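Local coordinates for protein endo-xylogalacturonan hydrolase A (Aspergillus tubingensis, PDB 4C2L) that hydrolyses the xylose-substituted galacturonan backbone of xylogalacturonan, a component of the hairy regions of pectin, as a secreted family 28 glycoside hydrolase, at residues D211-K216 / H233-G238. Numbering follows the deposited sequence.
Sequences DCVAFK and HGISVG. With SO4 (sulfate ion), chain H; SO4 (sulfate ion), chain E.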
ATOM      1  N   ASP A 211      -2.366  -5.436   1.460  1.00 13.91           N
ATOM      2  CA  ASP A 211      -2.936  -4.107   1.675  1.00 13.57           C
ATOM      3  C   ASP A 211      -3.011  -3.286   0.397  1.00 13.41           C
ATOM      4  O   ASP A 211      -2.059  -3.240  -0.380  1.00 13.49           O
ATOM      5  CB  ASP A 211      -2.115  -3.344   2.729  1.00 14.42           C
ATOM      6  CG  ASP A 211      -2.208  -3.986   4.098  1.00 15.65           C
ATOM      7  OD1 ASP A 211      -3.254  -4.594   4.379  1.00 17.72           O
ATOM      8  OD2 ASP A 211      -1.257  -3.882   4.897  1.00 17.32           O
ATOM      9  N   CYS A 212      -4.152  -2.649   0.189  1.00 13.61           N
ATOM     10  CA  CYS A 212      -4.331  -1.698  -0.884  1.00 15.25           C
ATOM     11  C   CYS A 212      -3.440  -0.474  -0.600  1.00 14.29           C
ATOM     12  O   CYS A 212      -2.543  -0.136  -1.380  1.00 13.22           O
ATOM     13  CB  CYS A 212      -5.818  -1.314  -0.988  1.00 18.94           C
ATOM     14  SG  CYS A 212      -6.102  -0.507  -2.571  1.00 27.94           S
ATOM     15  N   VAL A 213      -3.679   0.160   0.544  1.00 12.85           N
ATOM     16  CA  VAL A 213      -2.834   1.245   1.051  1.00 12.66           C
ATOM     17  C   VAL A 213      -2.588   0.883   2.497  1.00 12.62           C
ATOM     18  O   VAL A 213      -3.536   0.532   3.211  1.00 12.59           O
ATOM     19  CB  VAL A 213      -3.538   2.628   0.974  1.00 13.00           C
ATOM     20  CG1 VAL A 213      -2.639   3.717   1.573  1.00 13.46           C
ATOM     21  CG2 VAL A 213      -3.910   2.979  -0.470  1.00 13.77           C
ATOM     22  N   ALA A 214      -1.318   0.906   2.913  1.00 12.66           N
ATOM     23  CA  ALA A 214      -0.975   0.695   4.300  1.00 12.09           C
ATOM     24  C   ALA A 214      -0.298   1.945   4.810  1.00 12.27           C
ATOM     25  O   ALA A 214       0.647   2.454   4.182  1.00 11.81           O
ATOM     26  CB  ALA A 214      -0.063  -0.517   4.462  1.00 12.00           C
ATOM     27  N   PHE A 215      -0.820   2.466   5.917  1.00 11.60           N
ATOM     28  CA  PHE A 215      -0.196   3.590   6.566  1.00 12.66           C
ATOM     29  C   PHE A 215       0.736   3.072   7.633  1.00 13.18           C
ATOM     30  O   PHE A 215       0.324   2.459   8.634  1.00 13.20           O
ATOM     31  CB  PHE A 215      -1.241   4.555   7.115  1.00 12.52           C
ATOM     32  CG  PHE A 215      -2.275   4.946   6.098  1.00 12.47           C
ATOM     33  CD1 PHE A 215      -1.983   5.896   5.124  1.00 12.96           C
ATOM     34  CD2 PHE A 215      -3.518   4.327   6.091  1.00 12.78           C
ATOM     35  CE1 PHE A 215      -2.936   6.257   4.170  1.00 13.08           C
ATOM     36  CE2 PHE A 215      -4.485   4.680   5.143  1.00 12.97           C
ATOM     37  CZ  PHE A 215      -4.182   5.634   4.170  1.00 12.75           C
ATOM     38  N   LYS A 216       2.011   3.310   7.383  1.00 12.79           N
ATOM     39  CA  LYS A 216       3.072   2.766   8.208  1.00 13.41           C
ATOM     40  C   LYS A 216       3.564   3.857   9.164  1.00 13.17           C
ATOM     41  O   LYS A 216       3.185   5.023   9.015  1.00 12.23           O
ATOM     42  CB  LYS A 216       4.197   2.271   7.300  1.00 13.98           C
ATOM     43  CG  LYS A 216       3.735   1.192   6.323  1.00 15.21           C
ATOM     44  CD  LYS A 216       3.244  -0.046   7.079  1.00 15.93           C
ATOM     45  CE  LYS A 216       3.179  -1.289   6.186  1.00 16.98           C
ATOM     46  NZ  LYS A 216       2.485  -2.400   6.902  1.00 16.31           N
ATOM     47  N   HIS A 233      -6.085  -6.557   1.230  1.00 14.89           N
ATOM     48  CA  HIS A 233      -6.315  -6.666   2.667  1.00 16.02           C
ATOM     49  C   HIS A 233      -6.807  -5.350   3.229  1.00 15.63           C
ATOM     50  O   HIS A 233      -6.796  -5.140   4.441  1.00 16.40           O
ATOM     51  CB  HIS A 233      -5.039  -7.112   3.355  1.00 16.17           C
ATOM     52  CG  HIS A 233      -4.626  -8.526   3.024  1.00 17.87           C
ATOM     53  ND1 HIS A 233      -3.558  -9.120   3.604  1.00 18.57           N
ATOM     54  CD2 HIS A 233      -5.182  -9.468   2.153  1.00 17.86           C
ATOM     55  CE1 HIS A 233      -3.433 -10.375   3.128  1.00 19.44           C
ATOM     56  NE2 HIS A 233      -4.432 -10.591   2.246  1.00 18.75           N
ATOM     57  N   GLY A 234      -7.226  -4.452   2.340  1.00 15.68           N
ATOM     58  CA  GLY A 234      -7.902  -3.203   2.714  1.00 15.32           C
ATOM     59  C   GLY A 234      -7.054  -1.942   2.789  1.00 15.24           C
ATOM     60  O   GLY A 234      -5.856  -1.973   2.508  1.00 14.33           O
ATOM     61  N   ILE A 235      -7.703  -0.834   3.141  1.00 14.06           N
ATOM     62  CA  ILE A 235      -7.029   0.430   3.429  1.00 14.39           C
ATOM     63  C   ILE A 235      -6.741   0.309   4.914  1.00 14.41           C
ATOM     64  O   ILE A 235      -7.661   0.334   5.732  1.00 13.40           O
ATOM     65  CB  ILE A 235      -7.969   1.631   3.159  1.00 15.13           C
ATOM     66  CG1 ILE A 235      -8.441   1.669   1.702  1.00 16.77           C
ATOM     67  CG2 ILE A 235      -7.317   2.961   3.539  1.00 14.85           C
ATOM     68  CD1 ILE A 235      -7.364   1.892   0.672  1.00 16.64           C
ATOM     69  N   SER A 236      -5.460   0.145   5.247  1.00 13.62           N
ATOM     70  CA  SER A 236      -5.075  -0.412   6.525  1.00 14.40           C
ATOM     71  C   SER A 236      -4.076   0.479   7.258  1.00 13.63           C
ATOM     72  O   SER A 236      -3.050   0.839   6.698  1.00 14.01           O
ATOM     73  CB  SER A 236      -4.438  -1.788   6.246  1.00 15.49           C
ATOM     74  OG  SER A 236      -4.214  -2.525   7.432  1.00 19.17           O
ATOM     75  N   VAL A 237      -4.386   0.865   8.494  1.00 12.85           N
ATOM     76  CA  VAL A 237      -3.386   1.539   9.325  1.00 12.81           C
ATOM     77  C   VAL A 237      -2.569   0.450  10.009  1.00 12.71           C
ATOM     78  O   VAL A 237      -3.103  -0.390  10.746  1.00 12.75           O
ATOM     79  CB  VAL A 237      -4.004   2.476  10.389  1.00 12.82           C
ATOM     80  CG1 VAL A 237      -2.931   2.992  11.351  1.00 13.20           C
ATOM     81  CG2 VAL A 237      -4.725   3.651   9.724  1.00 13.22           C
ATOM     82  N   GLY A 238      -1.266   0.473   9.784  1.00 13.22           N
ATOM     83  CA  GLY A 238      -0.366  -0.457  10.461  1.00 13.33           C
ATOM     84  C   GLY A 238       0.250  -1.538   9.572  1.00 15.15           C
ATOM     85  O   GLY A 238       0.237  -1.422   8.333  1.00 15.31           O
TER
HETATM   86  S   SO4 H1410      -2.995  -9.116   7.330  1.00 49.04           S
HETATM   87  O1  SO4 H1410      -3.103 -10.591   7.361  1.00 52.46           O
HETATM   88  O2  SO4 H1410      -2.635  -8.626   8.675  1.00 48.69           O
HETATM   89  O3  SO4 H1410      -4.315  -8.571   6.948  1.00 48.50           O
HETATM   90  O4  SO4 H1410      -1.984  -8.671   6.337  1.00 48.43           O
HETATM   91  S   SO4 E1407       2.333  -5.725   8.391  1.00 29.69           S
HETATM   92  O1  SO4 E1407       1.543  -6.706   7.617  1.00 32.74           O
HETATM   93  O2  SO4 E1407       2.728  -6.355   9.676  1.00 32.70           O
HETATM   94  O3  SO4 E1407       1.467  -4.551   8.577  1.00 30.45           O
HETATM   95  O4  SO4 E1407       3.567  -5.388   7.659  1.00 33.01           O
HETATM   96  O   HOH W   1      -1.631  -3.129   7.348  1.00 26.07           O
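F215 and I235 meet on the interior face of parallel strands 213-215 and 235-240, where CG2 of I235 lies at the edge of the phenyl ring, 3.7 Å from CE2. The next bump, V237 CG2, approaches CD2 obliquely, so adjacent carbons along one side of the ring each meet a branched methyl; a flat aromatic suits this place because it can touch both. The other arm of I235 bends toward strand 213-215: with CG1 anti to the carbonyl carbon (chi1 -59°) and the chain turned again at chi2, CD1 settles beside V213 CG2 (3.8 Å) and touches CB of C212, whose sulfur is tied to C229. V248, I251 and V253 of strand 246-259 also pack on F215.

Backbone bonds fix this register: S236 N to V213 O (2.8 Å), F215 N to S236 O, and G238 N to F215 O. A214 and S236 share the other face, their small side chains beside D211 and K216. One water bridges D211 OD2, S236 OG and the G238 carbonyl; K263 also binds S236 OG. K216, bent at chi2 (-62°), folds NZ back to G238 O at 2.8 Å, close to a sulfate probably from the crystallisation liquor. Glycine suits 234 and 238: both have positive phi with extended psi, where a side chain would collide with the carbonyl oxygen of the residue before.

D211 OD1 packs against CB of H233 (3.3 Å), carboxylate and imidazole planes 77° apart, while H233 ND1 bonds another such sulfate at 3.2 Å. The loops leading into these strands probably bring H233 and D210, the likely proton donor, together at the active site of the right-handed parallel beta-helix characteristic of family 28.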